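Side-chain contacts in bifunctional pinoresinol-lariciresinol reductase 1 (Thuja plicata, PDB 1QYD), which reduces pinoresinol to lariciresinol and then lariciresinol to secoisolariciresinol in lignan biosynthesis, drawing hydride from NADPH: residues N158-A161 with G162-A165; L227-K230 with E231-I235. One frame throughout, in Å; residues are numbered along the deposited sequence.

Interaction 1: residues N158-A161 with G162-A165; sequences NMFA and GYFA
Met159 meets Phe164 along most of its length, the two side chains crossing at about a right angle. The methionine CB lies 3.6 Å from Phe164 CD1, and CG is equally near that carbon. SD then passes to the root of the ring, 3.6 Å from Phe164 CG. With CG anti to the carbonyl carbon (chi1 -71°) the chain runs out straight and bends only at chi3, -80°, which turns CE away from the Phe164 ring and leaves SD as the last atom in touch with it. SD stands 4.2 Å from the centroid of the Phe164 ring and 33° off its normal, an oblique Met-aromatic contact. Phe160 and Tyr163 lie side by side, pointing the same way; Tyr163 CD2 comes to the edge of the Phe160 ring, near its plane, 3.9 Å from Phe160 CD2.

One backbone turn, through Ala161 and Gly162, brings both pairs together. Phe160, the N-cap residue of the short helix 161-164, has a carbonyl oxygen gripped by two amides: Phe164 N at 3.2 Å, almost in line with the C=O, and Tyr163 N at 3.1 Å from above the carbonyl plane.

Phe160 packs on Ile16, an inferred NADP(+)-binding residue, while Phe164 lies near His271, inferred to bind substrate. Strand 191-195 pairs with Met159 and brings Trp194 against Met159 and Phe164, and helix 272-275 adds Leu272 and Ile275.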
# COMPACT_ATOMS: atom_id res chain seq x y z
N ASN A 158 -10.34 12.79 16.44
CA ASN A 158 -9.87 13.99 15.75
C ASN A 158 -8.39 14.39 15.83
O ASN A 158 -7.53 13.55 15.54
CB ASN A 158 -10.79 15.18 16.18
CG ASN A 158 -12.26 14.94 15.81
OD1 ASN A 158 -13.17 14.98 16.65
ND2 ASN A 158 -12.51 14.67 14.52
N MET A 159 -8.04 15.64 16.13
CA MET A 159 -6.65 16.06 16.08
C MET A 159 -6.04 15.95 17.43
O MET A 159 -6.62 16.43 18.41
CB MET A 159 -6.50 17.51 15.60
CG MET A 159 -6.82 17.71 14.12
SD MET A 159 -6.54 19.40 13.57
CE MET A 159 -8.04 20.06 14.19
N PHE A 160 -4.86 15.32 17.48
CA PHE A 160 -4.15 15.26 18.74
C PHE A 160 -3.48 16.62 18.82
O PHE A 160 -2.90 17.11 17.86
CB PHE A 160 -3.06 14.16 18.78
CG PHE A 160 -3.46 12.72 18.43
CD1 PHE A 160 -4.65 12.16 18.89
CD2 PHE A 160 -2.62 11.98 17.59
CE1 PHE A 160 -4.99 10.86 18.48
CE2 PHE A 160 -2.96 10.69 17.19
CZ PHE A 160 -4.15 10.13 17.63
N ALA A 161 -3.60 17.29 19.96
CA ALA A 161 -3.06 18.62 20.13
C ALA A 161 -1.54 18.70 19.97
O ALA A 161 -1.02 19.64 19.38
CB ALA A 161 -3.50 19.05 21.48
N GLY A 162 -0.79 17.69 20.40
CA GLY A 162 0.65 17.65 20.19
C GLY A 162 1.07 17.26 18.79
O GLY A 162 2.17 16.77 18.57
N TYR A 163 0.19 17.42 17.82
CA TYR A 163 0.50 17.12 16.43
C TYR A 163 0.03 18.27 15.58
O TYR A 163 0.59 18.51 14.51
CB TYR A 163 -0.23 15.87 15.99
CG TYR A 163 0.71 14.73 15.70
CD1 TYR A 163 1.52 14.76 14.56
CD2 TYR A 163 0.80 13.67 16.59
CE1 TYR A 163 2.42 13.72 14.33
CE2 TYR A 163 1.69 12.62 16.38
CZ TYR A 163 2.49 12.67 15.25
OH TYR A 163 3.36 11.65 15.02
N PHE A 164 -1.04 18.98 16.01
CA PHE A 164 -1.55 20.09 15.24
C PHE A 164 -1.50 21.40 16.00
O PHE A 164 -1.38 22.44 15.37
CB PHE A 164 -3.00 19.77 14.74
CG PHE A 164 -2.99 18.72 13.62
CD1 PHE A 164 -3.28 17.37 13.90
CD2 PHE A 164 -2.58 19.08 12.33
CE1 PHE A 164 -3.14 16.40 12.91
CE2 PHE A 164 -2.44 18.11 11.35
CZ PHE A 164 -2.72 16.77 11.64
N ALA A 165 -1.56 21.44 17.33
CA ALA A 165 -1.44 22.69 18.08
C ALA A 165 -0.03 23.00 18.55
O ALA A 165 0.29 24.06 19.09
CB ALA A 165 -2.28 22.68 19.33

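Interaction 2: residues L227-K230 with E231-I235; sequences LSQK and EVIQI
Leu227 and Glu231 cross at about a right angle, the leucine methyl CD2 resting against the carboxylate 3.8 Å from Glu231 OE2. Leu227 is likewise roughly perpendicular to Ile235, one turn further on, and the two meet through their CD1 methyls at 3.9 Å, while Val232 CG2 faces Leu227 CB at 4.1 Å. The acid's other oxygen turns back to Ser228. Glu231 OE1 accepts Ser228 N at 3.0 Å in a nearly straight bond (N-H...O 170°) and Ser228 OG at 2.9 Å; both donors use its anti side but come from opposite faces of the carboxylate plane, which should limit rotation of the group. Ser228 OG in turn accepts a weak, 3.5 Å bond from Glu231 N, the serine chi1 of 61° placing the hydroxyl between backbone N and carbonyl carbon. These reciprocal bonds make a capping box, with Ser228 as the N-cap where strand 226-228 passes into helix 229-241. Lys191 adds a salt bridge to Glu231 OE1, so an alanine in place of Glu231 would probably leave Ser228 N and OG without this acceptor, and Lys191 without its carboxylate.

Helix 305-309 covers Val232 and Ile235 through Leu309. On another side of the helix, Lys230 and Gln234 run side by side, Lys230 CG lying 4.0 Å from Gln234 OE1; Lys230 NZ hydrogen-bonds to Asn189 OD1.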
# COMPACT_ATOMS: atom_id res chain seq x y z
N LEU A 227 -12.44 24.46 17.80
CA LEU A 227 -11.78 25.67 17.41
C LEU A 227 -11.18 25.66 16.02
O LEU A 227 -10.66 24.67 15.51
CB LEU A 227 -10.72 25.96 18.43
CG LEU A 227 -11.15 26.01 19.87
CD1 LEU A 227 -9.95 26.02 20.77
CD2 LEU A 227 -12.02 27.20 20.05
N SER A 228 -11.29 26.85 15.44
CA SER A 228 -10.74 27.10 14.13
C SER A 228 -9.22 27.20 14.24
O SER A 228 -8.68 27.19 15.34
CB SER A 228 -11.35 28.39 13.56
OG SER A 228 -11.17 29.64 14.24
N GLN A 229 -8.55 27.29 13.08
CA GLN A 229 -7.10 27.38 13.02
C GLN A 229 -6.50 28.60 13.67
O GLN A 229 -5.56 28.52 14.44
CB GLN A 229 -6.62 27.37 11.58
CG GLN A 229 -5.09 27.29 11.54
CD GLN A 229 -4.58 27.36 10.12
OE1 GLN A 229 -5.34 27.48 9.15
NE2 GLN A 229 -3.26 27.28 10.02
N LYS A 230 -7.09 29.72 13.25
CA LYS A 230 -6.81 31.06 13.69
C LYS A 230 -7.08 31.16 15.18
O LYS A 230 -6.28 31.75 15.90
CB LYS A 230 -7.70 31.93 12.82
CG LYS A 230 -7.68 33.46 12.73
CD LYS A 230 -8.82 33.82 11.73
CE LYS A 230 -9.09 35.34 11.57
NZ LYS A 230 -10.36 35.67 10.93
N GLU A 231 -8.15 30.60 15.73
CA GLU A 231 -8.35 30.69 17.16
C GLU A 231 -7.39 29.93 18.01
O GLU A 231 -7.34 30.26 19.19
CB GLU A 231 -9.67 30.20 17.59
CG GLU A 231 -10.85 30.94 17.02
CD GLU A 231 -12.09 30.21 17.46
OE1 GLU A 231 -12.45 29.22 16.81
OE2 GLU A 231 -12.67 30.61 18.47
N VAL A 232 -6.71 28.89 17.50
CA VAL A 232 -5.65 28.19 18.23
C VAL A 232 -4.34 29.01 18.11
O VAL A 232 -3.52 29.03 19.03
CB VAL A 232 -5.43 26.74 17.68
CG1 VAL A 232 -4.16 26.01 18.21
CG2 VAL A 232 -6.67 25.97 18.11
N ILE A 233 -4.16 29.71 16.98
CA ILE A 233 -3.05 30.62 16.82
C ILE A 233 -3.25 31.69 17.84
O ILE A 233 -2.27 32.12 18.42
CB ILE A 233 -3.01 31.28 15.47
CG1 ILE A 233 -2.94 30.24 14.36
CG2 ILE A 233 -1.80 32.19 15.43
CD1 ILE A 233 -2.67 30.63 12.89
N GLN A 234 -4.51 32.07 18.09
CA GLN A 234 -4.84 33.11 19.05
C GLN A 234 -4.66 32.83 20.52
O GLN A 234 -4.46 33.78 21.28
CB GLN A 234 -6.26 33.54 18.86
CG GLN A 234 -6.37 34.57 17.75
CD GLN A 234 -7.81 34.97 17.49
OE1 GLN A 234 -8.21 35.16 16.34
NE2 GLN A 234 -8.62 35.10 18.54
N ILE A 235 -4.72 31.55 20.91
CA ILE A 235 -4.40 31.13 22.27
C ILE A 235 -2.88 31.20 22.42
O ILE A 235 -2.40 31.47 23.52
CB ILE A 235 -4.92 29.68 22.49
CG1 ILE A 235 -6.46 29.68 22.44
CG2 ILE A 235 -4.42 29.15 23.83
CD1 ILE A 235 -7.16 28.32 22.20

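How the interactions relate
Followed from the N terminus, the chain first makes the tight turn of interaction 1, where strand 159-160 enters helix 161-164, and that turn is complete some sixty residues before interaction 2 opens at the start of helix 229-241. The two are in series; neither encloses or crosses the other. Each includes part of an outermost strand, within this chain, of the same mixed sheet, 159-160 and 226-228, with 191-195 between them. Their centres are about 12 Å apart, and they touch where Ala165 CB lies 4.0 Å from Val232 CG1. Helix 305-309 packs on both, Met305 touching Ala165 and Ile235, so the two strand-to-helix junctions are joined to the C-terminal part of the chain.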